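Local structure of thiaminase-I (Naegleria gruberi, 4HCW) at residues P6-T10 with K275-A279; L13-L17 with L29-K34; E50-Y54 with F66-F72; S84-V90 with V111-P115. The protein belongs to the thiaminase I-like family, whose members have the two-lobed alpha/beta fold also found in periplasmic binding proteins. All coordinates share one frame; numbering follows the deposited sequence.

Interaction 1: P6-T10 with K275-A279; sequences PKTLT and KQKVA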
loop_
_atom_site.group_PDB
_atom_site.type_symbol
_atom_site.label_atom_id
_atom_site.label_comp_id
_atom_site.label_asym_id
_atom_site.label_seq_id
_atom_site.Cartn_x
_atom_site.Cartn_y
_atom_site.Cartn_z
ATOM N N PRO A 6 29.000 -18.452 5.994
ATOM C CA PRO A 6 28.403 -19.563 5.245
ATOM C C PRO A 6 26.891 -19.623 5.438
ATOM O O PRO A 6 26.141 -19.525 4.466
ATOM C CB PRO A 6 29.065 -20.793 5.868
ATOM C CG PRO A 6 30.379 -20.297 6.359
ATOM C CD PRO A 6 30.124 -18.896 6.838
ATOM N N LYS A 7 26.456 -19.784 6.683
ATOM C CA LYS A 7 25.033 -19.806 6.997
ATOM C C LYS A 7 24.484 -18.391 7.160
ATOM O O LYS A 7 24.407 -17.865 8.272
ATOM N N THR A 8 24.108 -17.779 6.041
ATOM C CA THR A 8 23.583 -16.419 6.043
ATOM C C THR A 8 22.153 -16.382 5.514
ATOM O O THR A 8 21.728 -17.278 4.787
ATOM C CB THR A 8 24.454 -15.477 5.190
ATOM O OG1 THR A 8 24.324 -15.822 3.805
ATOM C CG2 THR A 8 25.915 -15.577 5.602
ATOM N N LEU A 9 21.416 -15.338 5.880
ATOM C CA LEU A 9 20.030 -15.185 5.449
ATOM C C LEU A 9 19.818 -13.855 4.732
ATOM O O LEU A 9 20.027 -12.789 5.310
ATOM C CB LEU A 9 19.084 -15.285 6.648
ATOM C CG LEU A 9 17.583 -15.258 6.351
ATOM C CD1 LEU A 9 17.150 -16.543 5.666
ATOM C CD2 LEU A 9 16.783 -15.028 7.623
ATOM N N THR A 10 19.400 -13.923 3.472
ATOM C CA THR A 10 19.139 -12.719 2.688
ATOM C C THR A 10 17.698 -12.244 2.863
ATOM O O THR A 10 16.754 -13.004 2.647
ATOM C CB THR A 10 19.425 -12.937 1.189
ATOM O OG1 THR A 10 18.666 -14.055 0.711
ATOM C CG2 THR A 10 20.906 -13.201 0.962
ATOM N N LYS A 275 16.603 -22.845 8.065
ATOM C CA LYS A 275 16.475 -21.466 7.600
ATOM C C LYS A 275 15.030 -21.007 7.710
ATOM O O LYS A 275 14.751 -19.838 7.993
ATOM C CB LYS A 275 16.936 -21.333 6.149
ATOM C CG LYS A 275 18.396 -20.953 5.987
ATOM C CD LYS A 275 18.674 -20.504 4.567
ATOM C CE LYS A 275 20.089 -19.989 4.409
ATOM N NZ LYS A 275 20.295 -19.394 3.061
ATOM N N GLN A 276 14.121 -21.946 7.475
ATOM C CA GLN A 276 12.691 -21.707 7.603
ATOM C C GLN A 276 12.323 -21.197 9.003
ATOM O O GLN A 276 11.429 -20.368 9.150
ATOM C CB GLN A 276 11.925 -22.986 7.249
ATOM C CG GLN A 276 10.726 -23.292 8.124
ATOM C CD GLN A 276 9.426 -22.766 7.549
ATOM O OE1 GLN A 276 9.354 -22.400 6.377
ATOM N NE2 GLN A 276 8.387 -22.728 8.377
ATOM N N LYS A 277 13.036 -21.670 10.023
ATOM C CA LYS A 277 12.799 -21.222 11.398
ATOM C C LYS A 277 13.459 -19.880 11.709
ATOM O O LYS A 277 12.912 -19.074 12.466
ATOM C CB LYS A 277 13.266 -22.271 12.413
ATOM N N VAL A 278 14.639 -19.649 11.143
ATOM C CA VAL A 278 15.361 -18.402 11.373
ATOM C C VAL A 278 14.627 -17.228 10.726
ATOM O O VAL A 278 14.561 -16.133 11.288
ATOM C CB VAL A 278 16.802 -18.473 10.828
ATOM C CG1 VAL A 278 17.543 -17.167 11.087
ATOM C CG2 VAL A 278 17.548 -19.640 11.453
ATOM N N ALA A 279 14.070 -17.474 9.544
ATOM C CA ALA A 279 13.330 -16.455 8.809
ATOM C C ALA A 279 12.133 -15.941 9.605
ATOM O O ALA A 279 11.881 -14.736 9.642
ATOM C CB ALA A 279 12.881 -16.999 7.455
#
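Leu9 and Lys275 send their side chains past one another between a strand and a helix. Leu9 places CG opposite its backbone N (chi1 -175°), and its two methyls then spread over separate parts of the helix. CD2 settles against the helix backbone, 3.9 Å from Ala279 CA, with Val278 CG1 beside it at 4.1 Å. Alanine suits this position because its single methyl lets the branched leucine tip come close to the helix, while the beta-branched Val278 walls one flank. Leu9 CD1 lies near the lysine instead, 4.4 Å from Lys275 CD, so the aliphatic stem of Lys275 serves as part of the apolar lining.

Strand 8-13 is an inner strand of the mixed sheet, paired in parallel with both 44-50 and 65-69, and Leu9 also bonds through its backbone to Asn45 and Glu47. Helix 275-288 packs on one face of this sheet; the axes of residues 8-10 and 275-279 come within 9.9 Å and cross at -59°. Val278 and Lys275 also touch Tyr44.

Beyond CG the Lys275 chain is extended, the stretch needed to carry its amine from the helix to the strand backbone. There NZ gives a weak hydrogen bond to Thr8 O at 3.1 Å, and it also forms a salt bridge with Asp64. A long, charged residue fits the margin between apolar core and solvent: methylenes face Leu9, and the ammonium group joins a carbonyl and a carboxylate. Thr8 touches the lysine through its carbonyl; its CB points away from the helix.

Interaction 2: L13-L17 with L29-K34; sequences LFPYL and LINLIK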
loop_
_atom_site.group_PDB
_atom_site.type_symbol
_atom_site.label_atom_id
_atom_site.label_comp_id
_atom_site.label_asym_id
_atom_site.label_seq_id
_atom_site.Cartn_x
_atom_site.Cartn_y
_atom_site.Cartn_z
ATOM N N LEU A 13 13.833 -6.198 1.871
ATOM C CA LEU A 13 12.908 -5.265 2.508
ATOM C C LEU A 13 12.166 -4.393 1.499
ATOM O O LEU A 13 12.689 -4.078 0.428
ATOM C CB LEU A 13 13.652 -4.376 3.507
ATOM C CG LEU A 13 14.280 -5.077 4.711
ATOM C CD1 LEU A 13 14.962 -4.067 5.621
ATOM C CD2 LEU A 13 13.231 -5.870 5.475
ATOM N N PHE A 14 10.944 -4.009 1.853
ATOM C CA PHE A 14 10.152 -3.087 1.047
ATOM C C PHE A 14 10.795 -1.704 1.088
ATOM O O PHE A 14 10.827 -1.062 2.138
ATOM C CB PHE A 14 8.719 -3.029 1.575
ATOM C CG PHE A 14 7.787 -2.215 0.725
ATOM C CD1 PHE A 14 7.272 -2.732 -0.453
ATOM C CD2 PHE A 14 7.413 -0.939 1.112
ATOM C CE1 PHE A 14 6.409 -1.987 -1.235
ATOM C CE2 PHE A 14 6.550 -0.190 0.336
ATOM C CZ PHE A 14 6.049 -0.714 -0.839
ATOM N N PRO A 15 11.314 -1.243 -0.060
ATOM C CA PRO A 15 12.148 -0.038 -0.124
ATOM C C PRO A 15 11.354 1.261 -0.228
ATOM O O PRO A 15 11.941 2.339 -0.117
ATOM C CB PRO A 15 12.947 -0.254 -1.407
ATOM C CG PRO A 15 12.005 -1.004 -2.290
ATOM C CD PRO A 15 11.161 -1.875 -1.383
ATOM N N TYR A 16 10.047 1.165 -0.436
ATOM C CA TYR A 16 9.235 2.357 -0.653
ATOM C C TYR A 16 8.601 2.890 0.629
ATOM O O TYR A 16 7.379 2.910 0.777
ATOM C CB TYR A 16 8.183 2.102 -1.732
ATOM C CG TYR A 16 8.788 1.754 -3.073
ATOM C CD1 TYR A 16 9.183 2.750 -3.955
ATOM C CD2 TYR A 16 8.977 0.431 -3.449
ATOM C CE1 TYR A 16 9.742 2.439 -5.179
ATOM C CE2 TYR A 16 9.537 0.110 -4.670
ATOM C CZ TYR A 16 9.916 1.118 -5.531
ATOM O OH TYR A 16 10.472 0.806 -6.750
ATOM N N LEU A 17 9.457 3.319 1.551
ATOM C CA LEU A 17 9.031 3.972 2.781
ATOM C C LEU A 17 9.257 5.475 2.628
ATOM O O LEU A 17 10.042 5.895 1.780
ATOM C CB LEU A 17 9.820 3.417 3.971
ATOM C CG LEU A 17 9.565 1.950 4.317
ATOM C CD1 LEU A 17 10.297 1.561 5.591
ATOM C CD2 LEU A 17 8.074 1.681 4.448
ATOM N N LEU A 29 13.490 6.709 5.774
ATOM C CA LEU A 29 13.011 5.947 6.922
ATOM C C LEU A 29 13.510 4.508 6.862
ATOM O O LEU A 29 13.722 3.870 7.894
ATOM C CB LEU A 29 11.482 5.967 6.980
ATOM C CG LEU A 29 10.844 5.247 8.170
ATOM C CD1 LEU A 29 11.194 5.951 9.472
ATOM C CD2 LEU A 29 9.338 5.139 7.999
ATOM N N ILE A 30 13.701 4.005 5.647
ATOM C CA ILE A 30 14.178 2.642 5.447
ATOM C C ILE A 30 15.588 2.463 6.015
ATOM O O ILE A 30 15.954 1.374 6.458
ATOM C CB ILE A 30 14.132 2.233 3.953
ATOM C CG1 ILE A 30 14.430 0.741 3.787
ATOM C CG2 ILE A 30 15.088 3.081 3.121
ATOM C CD1 ILE A 30 13.477 -0.159 4.544
ATOM N N ASN A 31 16.368 3.541 6.017
ATOM C CA ASN A 31 17.712 3.506 6.577
ATOM C C ASN A 31 17.692 3.507 8.101
ATOM O O ASN A 31 18.517 2.854 8.742
ATOM C CB ASN A 31 18.549 4.676 6.057
ATOM C CG ASN A 31 18.894 4.536 4.587
ATOM O OD1 ASN A 31 18.956 3.427 4.056
ATOM N ND2 ASN A 31 19.126 5.664 3.924
ATOM N N LEU A 32 16.747 4.244 8.677
ATOM C CA LEU A 32 16.595 4.290 10.126
ATOM C C LEU A 32 16.182 2.926 10.667
ATOM O O LEU A 32 16.671 2.488 11.707
ATOM C CB LEU A 32 15.567 5.349 10.532
ATOM C CG LEU A 32 15.914 6.803 10.204
ATOM C CD1 LEU A 32 14.872 7.746 10.785
ATOM C CD2 LEU A 32 17.306 7.152 10.713
ATOM N N ILE A 33 15.283 2.258 9.951
ATOM C CA ILE A 33 14.820 0.932 10.345
ATOM C C ILE A 33 15.920 -0.111 10.166
ATOM O O ILE A 33 16.105 -0.982 11.017
ATOM C CB ILE A 33 13.568 0.514 9.548
ATOM C CG1 ILE A 33 12.409 1.465 9.849
ATOM C CG2 ILE A 33 13.171 -0.919 9.873
ATOM C CD1 ILE A 33 11.118 1.083 9.171
ATOM N N LYS A 34 16.654 -0.009 9.063
ATOM C CA LYS A 34 17.746 -0.933 8.771
ATOM C C LYS A 34 18.826 -0.914 9.850
ATOM O O LYS A 34 19.422 -1.946 10.159
ATOM C CB LYS A 34 18.362 -0.617 7.406
ATOM C CG LYS A 34 18.032 -1.634 6.324
ATOM C CD LYS A 34 18.413 -1.120 4.945
ATOM C CE LYS A 34 19.885 -0.745 4.871
ATOM N NZ LYS A 34 20.240 -0.172 3.542
#
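Leu17 meets three residues of the helix 29-34, and its side chain can be traced outward from the backbone. Its CB faces Leu29 CB at 4.3 Å, close to the start of the helix. CG stands opposite the carbonyl carbon (chi1 -66°), and the second torsion is extended, which carries CD1 on to the middle of the helix. This one methyl touches two isoleucine tips: Ile33 CD1 lies 3.7 Å away and Ile30 CD1 3.8 Å, and the leucine crosses both side chains at roughly a right angle.

Ile30 is the residue that joins the two halves of the loop. Its CD1, besides touching Leu17, approaches Phe14 O at 3.7 Å, a van der Waals contact, and has Leu13 CD1 at 4.3 Å. Leu13 in turn reaches the last turn of the helix, where its CD1 rests on Lys34 CG at 4.0 Å. Only the aliphatic base of that lysine is used. Leucine and isoleucine suit such a seam because their methyls interdigitate without polar partners to satisfy.

The loop follows strand 8-13, and the helix belongs to the connection from that strand to its parallel neighbour 44-50, a beta-alpha-beta crossover that also contains the small hairpin of strands 19-21 and 26-28. Around it, Leu13 packs on Tyr48 of strand 44-50, Leu17 on Tyr117 of strand 110-125, and Ile33 on Val292 and Leu296 of helix 290-298.

Interaction 3: E50-Y54 with F66-F72; sequences EFDCY and FSTDSIF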
loop_
_atom_site.group_PDB
_atom_site.type_symbol
_atom_site.label_atom_id
_atom_site.label_comp_id
_atom_site.label_asym_id
_atom_site.label_seq_id
_atom_site.Cartn_x
_atom_site.Cartn_y
_atom_site.Cartn_z
ATOM N N GLU A 50 17.317 -3.937 -0.229
ATOM C CA GLU A 50 16.055 -3.440 -0.760
ATOM C C GLU A 50 15.564 -4.308 -1.916
ATOM O O GLU A 50 16.280 -4.518 -2.896
ATOM C CB GLU A 50 16.203 -1.985 -1.210
ATOM C CG GLU A 50 16.656 -1.044 -0.104
ATOM C CD GLU A 50 16.851 0.380 -0.589
ATOM O OE1 GLU A 50 17.340 1.216 0.201
ATOM O OE2 GLU A 50 16.517 0.663 -1.758
ATOM N N PHE A 51 14.340 -4.811 -1.793
ATOM C CA PHE A 51 13.746 -5.655 -2.824
ATOM C C PHE A 51 12.632 -4.920 -3.562
ATOM O O PHE A 51 11.535 -4.744 -3.033
ATOM C CB PHE A 51 13.206 -6.947 -2.211
ATOM C CG PHE A 51 12.481 -7.829 -3.186
ATOM C CD1 PHE A 51 13.180 -8.562 -4.131
ATOM C CD2 PHE A 51 11.099 -7.937 -3.151
ATOM C CE1 PHE A 51 12.515 -9.378 -5.028
ATOM C CE2 PHE A 51 10.429 -8.751 -4.044
ATOM C CZ PHE A 51 11.138 -9.473 -4.984
ATOM N N ASP A 52 12.924 -4.496 -4.787
ATOM C CA ASP A 52 11.952 -3.778 -5.603
ATOM C C ASP A 52 10.976 -4.747 -6.258
ATOM O O ASP A 52 11.269 -5.321 -7.306
ATOM C CB ASP A 52 12.666 -2.955 -6.677
ATOM C CG ASP A 52 11.767 -1.906 -7.302
ATOM O OD1 ASP A 52 10.537 -1.963 -7.090
ATOM O OD2 ASP A 52 12.292 -1.021 -8.011
ATOM N N CYS A 53 9.810 -4.918 -5.642
ATOM C CA CYS A 53 8.786 -5.807 -6.178
ATOM C C CYS A 53 8.117 -5.200 -7.408
ATOM O O CYS A 53 7.360 -5.872 -8.109
ATOM C CB CYS A 53 7.734 -6.125 -5.113
ATOM S SG CYS A 53 6.738 -4.708 -4.597
ATOM N N TYR A 54 8.396 -3.927 -7.665
ATOM C CA TYR A 54 7.846 -3.250 -8.833
ATOM C C TYR A 54 8.817 -3.318 -10.007
ATOM O O TYR A 54 8.766 -2.501 -10.926
ATOM C CB TYR A 54 7.469 -1.805 -8.500
ATOM C CG TYR A 54 6.434 -1.710 -7.401
ATOM C CD1 TYR A 54 5.128 -2.133 -7.615
ATOM C CD2 TYR A 54 6.764 -1.211 -6.149
ATOM C CE1 TYR A 54 4.179 -2.058 -6.612
ATOM C CE2 TYR A 54 5.820 -1.129 -5.140
ATOM C CZ TYR A 54 4.530 -1.555 -5.378
ATOM O OH TYR A 54 3.588 -1.477 -4.378
ATOM N N PHE A 66 11.505 -12.146 1.387
ATOM C CA PHE A 66 11.295 -10.871 0.712
ATOM C C PHE A 66 9.943 -10.252 1.053
ATOM O O PHE A 66 8.994 -10.956 1.400
ATOM C CB PHE A 66 11.408 -11.058 -0.803
ATOM C CG PHE A 66 10.527 -12.149 -1.345
ATOM C CD1 PHE A 66 9.220 -11.882 -1.718
ATOM C CD2 PHE A 66 11.005 -13.443 -1.477
ATOM C CE1 PHE A 66 8.407 -12.883 -2.211
ATOM C CE2 PHE A 66 10.196 -14.449 -1.970
ATOM C CZ PHE A 66 8.895 -14.167 -2.338
ATOM N N SER A 67 9.866 -8.929 0.948
ATOM C CA SER A 67 8.607 -8.220 1.127
ATOM C C SER A 67 8.099 -7.733 -0.223
ATOM O O SER A 67 8.779 -6.976 -0.916
ATOM C CB SER A 67 8.782 -7.038 2.082
ATOM O OG SER A 67 7.550 -6.368 2.292
ATOM N N THR A 68 6.903 -8.176 -0.599
ATOM C CA THR A 68 6.329 -7.807 -1.887
ATOM C C THR A 68 4.901 -7.300 -1.749
ATOM O O THR A 68 4.191 -7.657 -0.809
ATOM C CB THR A 68 6.330 -8.994 -2.864
ATOM O OG1 THR A 68 5.624 -8.632 -4.058
ATOM C CG2 THR A 68 5.655 -10.203 -2.234
ATOM N N ASP A 69 4.488 -6.462 -2.693
ATOM C CA ASP A 69 3.106 -6.015 -2.759
ATOM C C ASP A 69 2.241 -7.219 -3.106
ATOM O O ASP A 69 2.616 -8.040 -3.942
ATOM C CB ASP A 69 2.951 -4.922 -3.820
ATOM C CG ASP A 69 1.628 -4.181 -3.716
ATOM O OD1 ASP A 69 0.618 -4.793 -3.305
ATOM O OD2 ASP A 69 1.598 -2.978 -4.051
ATOM N N SER A 70 1.085 -7.324 -2.459
ATOM C CA SER A 70 0.187 -8.450 -2.690
ATOM C C SER A 70 -0.491 -8.368 -4.058
ATOM O O SER A 70 -1.176 -9.302 -4.475
ATOM C CB SER A 70 -0.861 -8.538 -1.578
ATOM O OG SER A 70 -1.577 -7.323 -1.453
ATOM N N ILE A 71 -0.287 -7.253 -4.752
ATOM C CA ILE A 71 -0.855 -7.063 -6.083
ATOM C C ILE A 71 -0.209 -8.012 -7.093
ATOM O O ILE A 71 -0.788 -8.313 -8.136
ATOM C CB ILE A 71 -0.706 -5.596 -6.561
ATOM C CG1 ILE A 71 -1.653 -5.305 -7.729
ATOM C CG2 ILE A 71 0.739 -5.285 -6.931
ATOM C CD1 ILE A 71 -1.615 -3.869 -8.198
ATOM N N PHE A 72 0.988 -8.490 -6.769
ATOM C CA PHE A 72 1.706 -9.410 -7.643
ATOM C C PHE A 72 1.876 -10.770 -6.980
ATOM O O PHE A 72 2.619 -11.618 -7.470
ATOM C CB PHE A 72 3.076 -8.840 -8.011
ATOM C CG PHE A 72 3.009 -7.568 -8.804
ATOM C CD1 PHE A 72 1.990 -7.358 -9.719
ATOM C CD2 PHE A 72 3.962 -6.579 -8.631
ATOM C CE1 PHE A 72 1.926 -6.188 -10.449
ATOM C CE2 PHE A 72 3.903 -5.406 -9.357
ATOM C CZ PHE A 72 2.884 -5.210 -10.268
#
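Where parallel strands 44-50 and 65-69 run out at the same end of the mixed sheet, Phe51, Cys53 and Tyr54 pack along residues Phe66 to Phe72. Phe66 CB lies over one face of the Phe51 ring in a CH-pi contact, 4.1 Å from its centroid, while Ser67 O comes to the ring edge, 3.4 Å from Phe51 CD2. The flat, apolar ring lies against the strand, with its face to a methylene and its edge to a carbonyl.

Cysteine next serves as a soft acceptor: Cys53 SG receives Asp69 N at 3.4 Å and 162°. Tyr54 crosses over it, the same sulfur sitting above the centre of its ring, and Tyr54 OH donates to Asp69 OD2 at 2.5 Å. That bond uses the anti lone pair, with ring and carboxylate planes 85° apart. Asp69 OD1 accepts from Ile71 N, above the carboxylate plane, in an Asx turn, so both oxygens hold the group in place. Farther on, Phe72 presents its ring edge to Cys53 O, CD2 standing 3.5 Å off.

This is a beta-to-alpha connection of the alpha/beta fold: the Asx turn of Asp69 leads from strand 65-69, through Phe72 at the N-cap, into helix 73-77.

Interaction 4: S84-V90 with V111-P115; sequences SLDESLV and VYGFP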
loop_
_atom_site.group_PDB
_atom_site.type_symbol
_atom_site.label_atom_id
_atom_site.label_comp_id
_atom_site.label_asym_id
_atom_site.label_seq_id
_atom_site.Cartn_x
_atom_site.Cartn_y
_atom_site.Cartn_z
ATOM N N SER A 84 4.399 -22.012 0.710
ATOM C CA SER A 84 3.118 -22.010 1.405
ATOM C C SER A 84 3.340 -22.155 2.908
ATOM O O SER A 84 4.196 -22.925 3.346
ATOM C CB SER A 84 2.226 -23.140 0.889
ATOM O OG SER A 84 2.885 -24.392 0.976
ATOM N N LEU A 85 2.567 -21.416 3.696
ATOM C CA LEU A 85 2.767 -21.381 5.140
ATOM C C LEU A 85 1.529 -21.838 5.907
ATOM O O LEU A 85 0.404 -21.709 5.422
ATOM C CB LEU A 85 3.160 -19.970 5.580
ATOM C CG LEU A 85 4.314 -19.331 4.804
ATOM C CD1 LEU A 85 4.564 -17.911 5.283
ATOM C CD2 LEU A 85 5.576 -20.172 4.924
ATOM N N ASP A 86 1.747 -22.371 7.105
ATOM C CA ASP A 86 0.651 -22.794 7.969
ATOM C C ASP A 86 -0.104 -21.593 8.525
ATOM O O ASP A 86 0.480 -20.534 8.757
ATOM C CB ASP A 86 1.170 -23.658 9.121
ATOM C CG ASP A 86 1.413 -25.096 8.709
ATOM O OD1 ASP A 86 0.651 -25.610 7.862
ATOM O OD2 ASP A 86 2.363 -25.715 9.232
ATOM N N GLU A 87 -1.404 -21.767 8.735
ATOM C CA GLU A 87 -2.241 -20.720 9.309
ATOM C C GLU A 87 -1.788 -20.380 10.726
ATOM O O GLU A 87 -1.770 -19.214 11.120
ATOM C CB GLU A 87 -3.708 -21.159 9.316
ATOM C CG GLU A 87 -4.651 -20.217 10.052
ATOM C CD GLU A 87 -4.818 -18.882 9.352
ATOM O OE1 GLU A 87 -5.791 -18.732 8.584
ATOM O OE2 GLU A 87 -3.982 -17.981 9.574
ATOM N N SER A 88 -1.415 -21.408 11.481
ATOM C CA SER A 88 -0.992 -21.238 12.866
ATOM C C SER A 88 0.352 -20.522 12.972
ATOM O O SER A 88 0.597 -19.784 13.926
ATOM C CB SER A 88 -0.920 -22.594 13.570
ATOM O OG SER A 88 -0.031 -23.470 12.899
ATOM N N LEU A 89 1.220 -20.748 11.990
ATOM C CA LEU A 89 2.546 -20.140 11.982
ATOM C C LEU A 89 2.460 -18.624 11.834
ATOM O O LEU A 89 3.228 -17.884 12.449
ATOM C CB LEU A 89 3.401 -20.732 10.858
ATOM C CG LEU A 89 4.865 -20.288 10.799
ATOM C CD1 LEU A 89 5.600 -20.691 12.068
ATOM C CD2 LEU A 89 5.556 -20.863 9.571
ATOM N N VAL A 90 1.516 -18.168 11.017
ATOM C CA VAL A 90 1.324 -16.743 10.775
ATOM C C VAL A 90 0.616 -16.071 11.949
ATOM O O VAL A 90 1.010 -14.988 12.387
ATOM C CB VAL A 90 0.518 -16.496 9.483
ATOM C CG1 VAL A 90 0.285 -15.008 9.273
ATOM C CG2 VAL A 90 1.237 -17.102 8.287
ATOM N N VAL A 111 -2.017 -19.986 2.647
ATOM C CA VAL A 111 -1.381 -18.723 3.003
ATOM C C VAL A 111 0.049 -18.705 2.471
ATOM O O VAL A 111 0.756 -19.709 2.548
ATOM C CB VAL A 111 -1.370 -18.516 4.531
ATOM C CG1 VAL A 111 -0.779 -17.160 4.886
ATOM C CG2 VAL A 111 -2.778 -18.646 5.090
ATOM N N TYR A 112 0.473 -17.567 1.929
ATOM C CA TYR A 112 1.789 -17.478 1.302
ATOM C C TYR A 112 2.670 -16.348 1.833
ATOM O O TYR A 112 3.632 -15.951 1.175
ATOM C CB TYR A 112 1.649 -17.361 -0.218
ATOM C CG TYR A 112 1.248 -18.652 -0.894
ATOM C CD1 TYR A 112 -0.087 -19.023 -0.989
ATOM C CD2 TYR A 112 2.205 -19.500 -1.435
ATOM C CE1 TYR A 112 -0.457 -20.204 -1.605
ATOM C CE2 TYR A 112 1.845 -20.683 -2.053
ATOM C CZ TYR A 112 0.513 -21.030 -2.134
ATOM O OH TYR A 112 0.148 -22.207 -2.748
ATOM N N GLY A 113 2.355 -15.833 3.017
ATOM C CA GLY A 113 3.194 -14.810 3.613
ATOM C C GLY A 113 2.634 -14.088 4.824
ATOM O O GLY A 113 1.444 -14.178 5.130
ATOM N N PHE A 114 3.512 -13.364 5.512
ATOM C CA PHE A 114 3.136 -12.579 6.680
ATOM C C PHE A 114 2.913 -11.129 6.278
ATOM O O PHE A 114 3.837 -10.463 5.813
ATOM C CB PHE A 114 4.234 -12.636 7.745
ATOM C CG PHE A 114 4.737 -14.023 8.034
ATOM C CD1 PHE A 114 5.800 -14.550 7.321
ATOM C CD2 PHE A 114 4.154 -14.792 9.026
ATOM C CE1 PHE A 114 6.269 -15.821 7.587
ATOM C CE2 PHE A 114 4.619 -16.065 9.298
ATOM C CZ PHE A 114 5.678 -16.580 8.575
ATOM N N PRO A 115 1.680 -10.632 6.455
ATOM C CA PRO A 115 1.344 -9.239 6.149
ATOM C C PRO A 115 2.191 -8.264 6.963
ATOM O O PRO A 115 2.274 -8.398 8.183
ATOM C CB PRO A 115 -0.125 -9.138 6.567
ATOM C CG PRO A 115 -0.640 -10.530 6.464
ATOM C CD PRO A 115 0.501 -11.402 6.889
#
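The Phe114 ring meets Leu85 and Val90 on the same side, forming the apolar centre where helix 87-94 and the turn before it cover the start of the long strand 110-125 of the mixed sheet. Leu85 CD1 comes within 3.5 Å of Phe114 CE1, and the two side chains cross at about a right angle. Val90 CG2 touches Phe114 CE2 at 3.7 Å, while Val90 CA and Leu89 O lie at the ring edge. A broad aromatic suits this place because it reaches the helix from the strand, and Ile283, Leu287 and Leu267 also pack on it.

Val90 CG2 meets Val111 CG1 at 4.0 Å, extending the core along the strand. Between Val111 and Phe114 the chain passes through Gly113, whose backbone angles suit a residue with no side chain; Leu85 CD1 rests 3.8 Å from Gly113 CA.

Outward, the contact becomes polar and more exposed. Ser84 CA sits off-centre over the Tyr112 ring, 4.3 Å from the centroid, in a CH-pi contact. Beside it, Leu85 N donates to Val111 O at 2.7 Å and 170°, and Ser84 CA makes a CA-H...O contact with this same oxygen at 3.5 Å.

Overall arrangement
From the N terminus, residues 6-10 open the longest loop, closed at 275-279 by interaction 1, and the other three contacts all fall within it. They follow in series without crossing: interaction 2 closes a short loop on helix 29-34, interaction 3 closes on strand 65-69, and interaction 4 brings the start of strand 110-125 back to residues 84-90. Interactions 2 and 3 touch, through Leu13 O with Phe51 N and Tyr16 OH with Asp52 OD1. Interactions 1 and 4 meet where Gln276 packs on Leu89. Interactions 1 and 4 set helices against the mixed sheet, interaction 2 a loop against helix 29-34, and interaction 3 the loop after strand 44-50 against strand 65-69.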